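Local coordinates for protein glycosyl hydrolase family 26 (Bacteroides ovatus, PDB 4ZXO) that hydrolyses beta-mannan chains as a family 26 beta-mannanase, probably acting in the breakdown of galactomannan by this bacterium, at residues 175-189 and 219-231. Sequence-based numbering, arbitrary orientation.
Sequences GKDLCSSEQYKTLWR and YLERYPGDDIIDV. With PO4 (phosphate ion), chain C.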
ATOM      1  N   GLY A 175      -6.638  11.334 -11.080  1.00  7.89           N
ATOM      2  CA  GLY A 175      -7.474  11.829  -9.997  1.00  8.04           C
ATOM      3  C   GLY A 175      -8.855  12.375 -10.407  1.00  8.46           C
ATOM      4  O   GLY A 175      -9.231  12.376 -11.609  1.00  7.94           O
ATOM      5  N   LYS A 176      -9.580  12.875  -9.416  1.00  8.71           N
ATOM      6  CA  LYS A 176     -11.040  13.095  -9.565  1.00  9.21           C
ATOM      7  C   LYS A 176     -11.396  14.076 -10.697  1.00 10.92           C
ATOM      8  O   LYS A 176     -12.323  13.820 -11.516  1.00 11.29           O
ATOM      9  CB  LYS A 176     -11.598  13.580  -8.218  1.00 11.94           C
ATOM     10  CG  LYS A 176     -13.061  13.827  -8.204  1.00 16.23           C
ATOM     11  CD  LYS A 176     -13.800  12.586  -8.323  1.00 19.51           C
ATOM     12  CE  LYS A 176     -15.297  12.770  -7.791  1.00 22.55           C
ATOM     13  NZ  LYS A 176     -16.086  13.866  -8.469  1.00 24.79           N
ATOM     14  N   ASP A 177     -10.656  15.185 -10.754  1.00 11.52           N
ATOM     15  CA  ASP A 177     -10.938  16.226 -11.752  1.00 12.08           C
ATOM     16  C   ASP A 177     -10.340  15.905 -13.122  1.00 12.30           C
ATOM     17  O   ASP A 177     -10.491  16.701 -14.054  1.00 15.55           O
ATOM     18  CB  ASP A 177     -10.423  17.575 -11.284  1.00 13.33           C
ATOM     19  CG  ASP A 177     -11.204  18.131 -10.142  1.00 16.66           C
ATOM     20  OD1 ASP A 177     -12.265  17.568  -9.769  1.00 17.44           O
ATOM     21  OD2 ASP A 177     -10.770  19.168  -9.580  1.00 19.35           O
ATOM     22  N   LEU A 178      -9.681  14.751 -13.254  1.00 10.68           N
ATOM     23  CA  LEU A 178      -8.936  14.460 -14.467  1.00 11.13           C
ATOM     24  C   LEU A 178      -9.549  13.365 -15.277  1.00 10.42           C
ATOM     25  O   LEU A 178      -8.994  12.977 -16.306  1.00 11.50           O
ATOM     26  CB  LEU A 178      -7.500  14.104 -14.106  1.00 11.70           C
ATOM     27  CG  LEU A 178      -6.855  15.393 -13.572  1.00 14.13           C
ATOM     28  CD1 LEU A 178      -6.848  15.434 -12.032  1.00 11.38           C
ATOM     29  CD2 LEU A 178      -5.541  15.715 -14.233  1.00 13.50           C
ATOM     30  N   CYS A 179     -10.688  12.833 -14.825  1.00 11.11           N
ATOM     31  CA  CYS A 179     -11.358  11.771 -15.590  1.00 10.58           C
ATOM     32  C   CYS A 179     -12.725  11.532 -15.008  1.00 10.77           C
ATOM     33  O   CYS A 179     -12.993  11.960 -13.881  1.00 11.49           O
ATOM     34  CB  CYS A 179     -10.538  10.449 -15.581  1.00 10.54           C
ATOM     35  SG  CYS A 179     -10.251   9.743 -13.888  1.00 11.50           S
ATOM     36  N   SER A 180     -13.573  10.845 -15.751  1.00 11.20           N
ATOM     37  CA  SER A 180     -14.903  10.464 -15.236  1.00 11.38           C
ATOM     38  C   SER A 180     -14.817   9.213 -14.388  1.00 10.82           C
ATOM     39  O   SER A 180     -13.799   8.488 -14.410  1.00 11.16           O
ATOM     40  CB  SER A 180     -15.865  10.217 -16.397  1.00 12.07           C
ATOM     41  OG  SER A 180     -15.527   9.021 -17.095  1.00 12.63           O
ATOM     42  N   SER A 181     -15.899   8.947 -13.677  0.50 11.24           N
ATOM     43  CA  SER A 181     -15.992   7.736 -12.877  0.50 11.63           C
ATOM     44  C   SER A 181     -15.838   6.479 -13.742  0.50 12.21           C
ATOM     45  O   SER A 181     -15.167   5.537 -13.344  0.50 12.48           O
ATOM     46  CB  SER A 181     -17.323   7.711 -12.133  0.50 13.05           C
ATOM     47  OG  SER A 181     -17.443   6.530 -11.385  0.50 13.33           O
ATOM     48  N   GLU A 182     -16.453   6.458 -14.918  1.00 13.80           N
ATOM     49  CA  GLU A 182     -16.374   5.305 -15.789  1.00 15.02           C
ATOM     50  C   GLU A 182     -14.996   5.145 -16.391  1.00 13.80           C
ATOM     51  O   GLU A 182     -14.518   4.006 -16.523  1.00 14.71           O
ATOM     52  CB  GLU A 182     -17.430   5.395 -16.905  1.00 18.34           C
ATOM     53  CG  GLU A 182     -18.806   5.008 -16.351  1.00 24.53           C
ATOM     54  CD  GLU A 182     -18.837   3.664 -15.520  1.00 29.38           C
ATOM     55  OE1 GLU A 182     -18.340   2.605 -15.996  1.00 30.67           O
ATOM     56  OE2 GLU A 182     -19.366   3.687 -14.362  1.00 31.50           O
ATOM     57  N   GLN A 183     -14.368   6.258 -16.773  1.00 11.77           N
ATOM     58  CA  GLN A 183     -13.003   6.188 -17.257  1.00 10.78           C
ATOM     59  C   GLN A 183     -12.059   5.615 -16.185  1.00 11.42           C
ATOM     60  O   GLN A 183     -11.199   4.753 -16.458  1.00 12.20           O
ATOM     61  CB  GLN A 183     -12.515   7.573 -17.676  1.00 11.39           C
ATOM     62  CG  GLN A 183     -13.124   7.997 -19.027  1.00 13.08           C
ATOM     63  CD  GLN A 183     -12.845   9.455 -19.359  1.00 15.05           C
ATOM     64  OE1 GLN A 183     -12.662  10.309 -18.471  1.00 16.96           O
ATOM     65  NE2 GLN A 183     -12.783   9.742 -20.640  1.00 15.80           N
ATOM     66  N   TYR A 184     -12.197   6.121 -14.950  1.00  9.63           N
ATOM     67  CA  TYR A 184     -11.362   5.635 -13.854  1.00  8.80           C
ATOM     68  C   TYR A 184     -11.579   4.115 -13.627  1.00  8.95           C
ATOM     69  O   TYR A 184     -10.614   3.342 -13.425  1.00  9.50           O
ATOM     70  CB  TYR A 184     -11.668   6.425 -12.575  1.00  8.45           C
ATOM     71  CG  TYR A 184     -10.845   5.942 -11.411  1.00  6.90           C
ATOM     72  CD1 TYR A 184      -9.509   6.354 -11.210  1.00  6.79           C
ATOM     73  CD2 TYR A 184     -11.402   5.019 -10.505  1.00  6.81           C
ATOM     74  CE1 TYR A 184      -8.740   5.851 -10.121  1.00  6.61           C
ATOM     75  CE2 TYR A 184     -10.640   4.532  -9.451  1.00  6.21           C
ATOM     76  CZ  TYR A 184      -9.329   4.979  -9.263  1.00  7.85           C
ATOM     77  OH  TYR A 184      -8.636   4.435  -8.218  1.00  8.94           O
ATOM     78  N   LYS A 185     -12.852   3.688 -13.616  1.00 10.36           N
ATOM     79  CA  LYS A 185     -13.115   2.251 -13.430  1.00 10.80           C
ATOM     80  C   LYS A 185     -12.498   1.471 -14.558  1.00 11.97           C
ATOM     81  O   LYS A 185     -12.064   0.356 -14.336  1.00 12.17           O
ATOM     82  CB  LYS A 185     -14.620   1.940 -13.355  1.00 12.18           C
ATOM     83  CG  LYS A 185     -15.276   2.513 -12.095  1.00 13.82           C
ATOM     84  CD  LYS A 185     -16.772   2.309 -12.111  1.00 15.84           C
ATOM     85  CE  LYS A 185     -17.381   3.074 -10.995  1.00 17.58           C
ATOM     86  NZ  LYS A 185     -18.913   2.966 -11.089  1.00 19.59           N
ATOM     87  N   THR A 186     -12.463   2.037 -15.778  1.00 13.52           N
ATOM     88  CA  THR A 186     -11.837   1.337 -16.905  1.00 14.14           C
ATOM     89  C   THR A 186     -10.333   1.163 -16.695  1.00 14.07           C
ATOM     90  O   THR A 186      -9.791   0.123 -17.092  1.00 14.20           O
ATOM     91  CB  THR A 186     -12.100   2.076 -18.213  1.00 15.65           C
ATOM     92  OG1 THR A 186     -13.514   2.169 -18.380  1.00 17.89           O
ATOM     93  CG2 THR A 186     -11.501   1.330 -19.415  1.00 16.03           C
ATOM     94  N   LEU A 187      -9.669   2.121 -16.040  1.00 13.02           N
ATOM     95  CA  LEU A 187      -8.245   1.914 -15.698  1.00 14.09           C
ATOM     96  C   LEU A 187      -8.068   0.645 -14.901  1.00 11.52           C
ATOM     97  O   LEU A 187      -7.178  -0.144 -15.143  1.00 12.06           O
ATOM     98  CB  LEU A 187      -7.662   3.036 -14.853  1.00 16.35           C
ATOM     99  CG  LEU A 187      -7.286   4.313 -15.579  1.00 17.03           C
ATOM    100  CD1 LEU A 187      -6.822   5.337 -14.561  1.00 16.29           C
ATOM    101  CD2 LEU A 187      -6.249   4.011 -16.647  1.00 17.05           C
ATOM    102  N   TRP A 188      -8.921   0.480 -13.909  1.00 10.52           N
ATOM    103  CA  TRP A 188      -8.878  -0.704 -13.096  1.00 10.33           C
ATOM    104  C   TRP A 188      -9.185  -1.955 -13.887  1.00  9.84           C
ATOM    105  O   TRP A 188      -8.476  -2.961 -13.727  1.00 11.04           O
ATOM    106  CB  TRP A 188      -9.871  -0.589 -11.965  1.00  9.74           C
ATOM    107  CG  TRP A 188      -9.323   0.156 -10.754  1.00  9.22           C
ATOM    108  CD1 TRP A 188      -9.594   1.439 -10.366  1.00  9.23           C
ATOM    109  CD2 TRP A 188      -8.418  -0.379  -9.782  1.00  8.01           C
ATOM    110  NE1 TRP A 188      -8.926   1.732  -9.200  1.00  9.03           N
ATOM    111  CE2 TRP A 188      -8.219   0.625  -8.804  1.00  8.00           C
ATOM    112  CE3 TRP A 188      -7.773  -1.622  -9.626  1.00  8.69           C
ATOM    113  CZ2 TRP A 188      -7.380   0.444  -7.706  1.00  8.44           C
ATOM    114  CZ3 TRP A 188      -6.946  -1.810  -8.499  1.00  8.88           C
ATOM    115  CH2 TRP A 188      -6.764  -0.788  -7.558  1.00  8.89           C
ATOM    116  N   ARG A 189     -10.192  -1.916 -14.754  1.00 11.68           N
ATOM    117  CA  ARG A 189     -10.475  -3.086 -15.556  1.00 13.18           C
ATOM    118  C   ARG A 189      -9.336  -3.456 -16.502  1.00 14.15           C
ATOM    119  O   ARG A 189      -8.990  -4.652 -16.626  1.00 14.35           O
ATOM    120  CB  ARG A 189     -11.767  -2.867 -16.321  1.00 16.25           C
ATOM    121  CG  ARG A 189     -12.980  -2.908 -15.366  1.00 20.88           C
ATOM    122  CD  ARG A 189     -14.262  -3.243 -16.096  1.00 26.40           C
ATOM    123  NE  ARG A 189     -14.467  -2.290 -17.167  1.00 30.23           N
ATOM    124  CZ  ARG A 189     -15.096  -1.107 -17.056  1.00 31.30           C
ATOM    125  NH1 ARG A 189     -15.178  -0.357 -18.151  1.00 31.84           N
ATOM    126  NH2 ARG A 189     -15.675  -0.713 -15.900  1.00 30.48           N
ATOM    127  N   TYR A 219     -17.239   7.191  -1.083  1.00  9.45           N
ATOM    128  CA  TYR A 219     -16.058   6.356  -1.144  1.00  8.71           C
ATOM    129  C   TYR A 219     -16.123   5.390  -2.288  1.00  9.33           C
ATOM    130  O   TYR A 219     -15.097   5.135  -2.929  1.00  9.75           O
ATOM    131  CB  TYR A 219     -15.916   5.606   0.209  1.00  8.57           C
ATOM    132  CG  TYR A 219     -14.771   4.615   0.291  1.00  8.18           C
ATOM    133  CD1 TYR A 219     -13.486   5.025   0.681  1.00  8.26           C
ATOM    134  CD2 TYR A 219     -14.989   3.272   0.040  1.00  9.14           C
ATOM    135  CE1 TYR A 219     -12.440   4.096   0.774  1.00  8.77           C
ATOM    136  CE2 TYR A 219     -13.964   2.356   0.105  1.00  7.79           C
ATOM    137  CZ  TYR A 219     -12.687   2.760   0.466  1.00  7.64           C
ATOM    138  OH  TYR A 219     -11.668   1.841   0.532  1.00  8.62           O
ATOM    139  N   LEU A 220     -17.311   4.836  -2.516  1.00  9.95           N
ATOM    140  CA  LEU A 220     -17.468   3.836  -3.573  1.00 11.53           C
ATOM    141  C   LEU A 220     -17.860   4.391  -4.929  1.00 10.81           C
ATOM    142  O   LEU A 220     -18.154   3.595  -5.837  1.00 11.18           O
ATOM    143  CB  LEU A 220     -18.518   2.795  -3.159  1.00 11.69           C
ATOM    144  CG  LEU A 220     -18.097   1.987  -1.918  1.00 11.20           C
ATOM    145  CD1 LEU A 220     -19.239   0.971  -1.564  1.00 12.44           C
ATOM    146  CD2 LEU A 220     -16.801   1.228  -2.202  1.00 11.94           C
ATOM    147  N   GLU A 221     -17.982   5.717  -5.092  1.00 10.79           N
ATOM    148  CA  GLU A 221     -18.463   6.263  -6.370  1.00 12.28           C
ATOM    149  C   GLU A 221     -17.615   5.776  -7.556  1.00 11.79           C
ATOM    150  O   GLU A 221     -18.140   5.529  -8.634  1.00 14.13           O
ATOM    151  CB  GLU A 221     -18.430   7.797  -6.322  1.00 15.58           C
ATOM    152  CG  GLU A 221     -19.075   8.443  -7.529  1.00 21.49           C
ATOM    153  CD  GLU A 221     -18.295   9.550  -8.216  1.00 27.79           C
ATOM    154  OE1 GLU A 221     -17.060   9.771  -8.056  1.00 30.69           O
ATOM    155  OE2 GLU A 221     -18.978  10.259  -8.948  1.00 29.70           O
ATOM    156  N   ARG A 222     -16.301   5.646  -7.339  1.00  9.30           N
ATOM    157  CA  ARG A 222     -15.417   5.212  -8.423  1.00 10.27           C
ATOM    158  C   ARG A 222     -14.868   3.783  -8.222  1.00  9.92           C
ATOM    159  O   ARG A 222     -13.773   3.412  -8.757  1.00  9.87           O
ATOM    160  CB  ARG A 222     -14.259   6.217  -8.573  1.00 10.57           C
ATOM    161  CG  ARG A 222     -14.768   7.539  -9.062  1.00 12.50           C
ATOM    162  CD  ARG A 222     -13.706   8.559  -9.430  1.00 10.98           C
ATOM    163  NE  ARG A 222     -14.446   9.672 -10.045  1.00 12.11           N
ATOM    164  CZ  ARG A 222     -13.966  10.465 -10.999  1.00 11.18           C
ATOM    165  NH1 ARG A 222     -12.707  10.301 -11.446  1.00 10.44           N
ATOM    166  NH2 ARG A 222     -14.761  11.417 -11.528  1.00 12.44           N
ATOM    167  N   TYR A 223     -15.597   3.002  -7.447  1.00  9.46           N
ATOM    168  CA  TYR A 223     -15.193   1.638  -7.134  1.00  9.38           C
ATOM    169  C   TYR A 223     -15.438   0.718  -8.327  1.00 10.11           C
ATOM    170  O   TYR A 223     -16.578   0.648  -8.820  1.00 10.52           O
ATOM    171  CB  TYR A 223     -16.013   1.164  -5.930  1.00 10.59           C
ATOM    172  CG  TYR A 223     -15.712  -0.206  -5.410  1.00  9.94           C
ATOM    173  CD1 TYR A 223     -14.544  -0.504  -4.738  1.00 10.48           C
ATOM    174  CD2 TYR A 223     -16.670  -1.202  -5.493  1.00 10.71           C
ATOM    175  CE1 TYR A 223     -14.296  -1.742  -4.269  1.00 11.08           C
ATOM    176  CE2 TYR A 223     -16.453  -2.472  -4.959  1.00 11.16           C
ATOM    177  CZ  TYR A 223     -15.262  -2.732  -4.346  1.00 11.71           C
ATOM    178  OH  TYR A 223     -15.082  -4.002  -3.822  1.00 14.16           O
ATOM    179  N   PRO A 224     -14.382  -0.017  -8.765  1.00 10.28           N
ATOM    180  CA  PRO A 224     -14.524  -0.807  -9.994  1.00 10.73           C
ATOM    181  C   PRO A 224     -15.201  -2.169  -9.767  1.00 12.05           C
ATOM    182  O   PRO A 224     -15.454  -2.882 -10.727  1.00 16.23           O
ATOM    183  CB  PRO A 224     -13.075  -0.977 -10.467  1.00 10.37           C
ATOM    184  CG  PRO A 224     -12.279  -1.018  -9.119  1.00  9.22           C
ATOM    185  CD  PRO A 224     -12.979   0.044  -8.278  1.00  9.51           C
ATOM    186  N   GLY A 225     -15.504  -2.530  -8.532  1.00 11.00           N
ATOM    187  CA  GLY A 225     -16.298  -3.721  -8.311  1.00 11.05           C
ATOM    188  C   GLY A 225     -15.659  -4.808  -7.456  1.00 11.70           C
ATOM    189  O   GLY A 225     -14.424  -4.920  -7.341  1.00 11.95           O
ATOM    190  N   ASP A 226     -16.536  -5.594  -6.842  1.00 11.75           N
ATOM    191  CA  ASP A 226     -16.117  -6.645  -5.926  1.00 13.31           C
ATOM    192  C   ASP A 226     -15.312  -7.737  -6.586  1.00 14.14           C
ATOM    193  O   ASP A 226     -14.589  -8.501  -5.906  1.00 15.03           O
ATOM    194  CB  ASP A 226     -17.339  -7.267  -5.253  1.00 14.92           C
ATOM    195  CG  ASP A 226     -17.988  -6.335  -4.279  1.00 17.12           C
ATOM    196  OD1 ASP A 226     -17.345  -5.411  -3.752  1.00 16.96           O
ATOM    197  OD2 ASP A 226     -19.161  -6.569  -3.974  1.00 19.26           O
ATOM    198  N   ASP A 227     -15.486  -7.879  -7.891  1.00 14.57           N
ATOM    199  CA  ASP A 227     -14.763  -8.905  -8.641  1.00 15.82           C
ATOM    200  C   ASP A 227     -13.313  -8.474  -8.995  1.00 14.72           C
ATOM    201  O   ASP A 227     -12.517  -9.265  -9.536  1.00 16.77           O
ATOM    202  CB  ASP A 227     -15.540  -9.219  -9.929  1.00 19.49           C
ATOM    203  CG  ASP A 227     -15.712  -7.991 -10.830  1.00 24.18           C
ATOM    204  OD1 ASP A 227     -15.896  -6.845 -10.333  1.00 25.57           O
ATOM    205  OD2 ASP A 227     -15.676  -8.189 -12.060  1.00 28.11           O
ATOM    206  N   ILE A 228     -12.984  -7.212  -8.716  1.00 12.88           N
ATOM    207  CA  ILE A 228     -11.649  -6.685  -9.004  1.00 12.96           C
ATOM    208  C   ILE A 228     -10.900  -6.404  -7.706  1.00 10.89           C
ATOM    209  O   ILE A 228      -9.728  -6.765  -7.568  1.00 11.63           O
ATOM    210  CB  ILE A 228     -11.759  -5.395  -9.877  1.00 14.00           C
ATOM    211  CG1 ILE A 228     -12.245  -5.793 -11.282  1.00 17.03           C
ATOM    212  CG2 ILE A 228     -10.430  -4.672  -9.960  1.00 15.96           C
ATOM    213  CD1 ILE A 228     -12.579  -4.628 -12.162  1.00 19.37           C
ATOM    214  N   ILE A 229     -11.568  -5.745  -6.758  1.00  9.99           N
ATOM    215  CA  ILE A 229     -10.898  -5.257  -5.551  1.00  9.16           C
ATOM    216  C   ILE A 229     -10.946  -6.328  -4.469  1.00  9.23           C
ATOM    217  O   ILE A 229     -11.967  -6.978  -4.265  1.00 10.93           O
ATOM    218  CB  ILE A 229     -11.549  -3.964  -5.029  1.00  8.31           C
ATOM    219  CG1 ILE A 229     -11.413  -2.823  -6.087  1.00  9.24           C
ATOM    220  CG2 ILE A 229     -10.894  -3.543  -3.689  1.00  9.30           C
ATOM    221  CD1 ILE A 229      -9.908  -2.489  -6.458  1.00 10.68           C
ATOM    222  N   ASP A 230      -9.827  -6.508  -3.788  1.00  8.46           N
ATOM    223  CA  ASP A 230      -9.729  -7.444  -2.650  1.00  9.72           C
ATOM    224  C   ASP A 230      -9.619  -6.756  -1.287  1.00 10.53           C
ATOM    225  O   ASP A 230     -10.016  -7.345  -0.279  1.00 11.20           O
ATOM    226  CB  ASP A 230      -8.508  -8.352  -2.830  1.00  9.78           C
ATOM    227  CG  ASP A 230      -8.589  -9.108  -4.093  1.00 10.90           C
ATOM    228  OD1 ASP A 230      -9.533  -9.902  -4.228  1.00 12.59           O
ATOM    229  OD2 ASP A 230      -7.770  -8.909  -4.985  1.00 10.39           O
ATOM    230  N   VAL A 231      -9.060  -5.539  -1.246  1.00  9.61           N
ATOM    231  CA  VAL A 231      -8.803  -4.857   0.037  1.00  7.89           C
ATOM    232  C   VAL A 231      -9.302  -3.430  -0.075  1.00  7.24           C
ATOM    233  O   VAL A 231      -8.965  -2.737  -1.048  1.00  7.86           O
ATOM    234  CB  VAL A 231      -7.300  -4.823   0.367  1.00  9.26           C
ATOM    235  CG1 VAL A 231      -7.041  -3.994   1.667  1.00 10.69           C
ATOM    236  CG2 VAL A 231      -6.736  -6.265   0.425  1.00  9.82           C
TER
HETATM  237  P   PO4 C 402     -12.223  13.850 -21.437  0.50 14.75           P
HETATM  238  O1  PO4 C 402     -13.044  14.504 -20.371  0.50 15.47           O
HETATM  239  O2  PO4 C 402     -12.751  12.478 -21.687  0.50 15.45           O
HETATM  240  O3  PO4 C 402     -12.392  14.673 -22.759  0.50 17.13           O
HETATM  241  O4  PO4 C 402     -10.807  13.907 -20.939  0.50 14.60           O
HETATM  242  O   HOH W   1     -18.694  12.959  -7.555  1.00 27.54           O
HETATM  243  O   HOH W   2     -20.557   5.201  -9.430  1.00 31.55           O
HETATM  244  O   HOH W   3     -15.992  -1.531 -13.474  1.00 39.07           O
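Arg222 reaches from the loop between helix 216-219 and strand 231-235 to Cys179 O, just before helix 181-197, in the TIM-barrel fold of family 26 glycoside hydrolases. Held extended from CG to NE (chi2 -172°, chi3 172°), its chain carries NH1 and NH2 to Cys179 O, which they grip end-on, each at 3.0 Å; NH2 lies 16° off the carbonyl plane, NH1 well above it. Lys176 CD covers one face of the guanidinium, 3.4 Å from Arg222 CZ, while the Ser180-Ser181 peptide lies over the opposite face. Within the loop, Glu221 OE1 forms a salt bridge to Arg222 NE at the guanidinium edge, which helps fix the group's rotation. A leucine in place of Arg222 would probably leave Cys179 O without both donors and Glu221 without this charged mate.

Beside it, in one of its two conformers, Ser181 OG donates to Glu221 O (3.0 Å), a carbonyl that also accepts from a water held by Lys185 NZ. The helix start itself is closed by a capping box between Ser180 and Gln183. The Tyr184 ring edge meets Arg222 O in plane, and Trp188 NE1 donates to Tyr184 OH (2.9 Å), itself bonded to Trp164 O.

Apolar packing follows one turn on from Tyr184. Pro224 CG and Ile229 CD1 share one face of the Trp188 indole as CH-pi contacts, Ile229 CD1 standing 3.7 Å from the six-membered ring centroid. Ile228 CD1 rests against Arg189 CG at 3.7 Å.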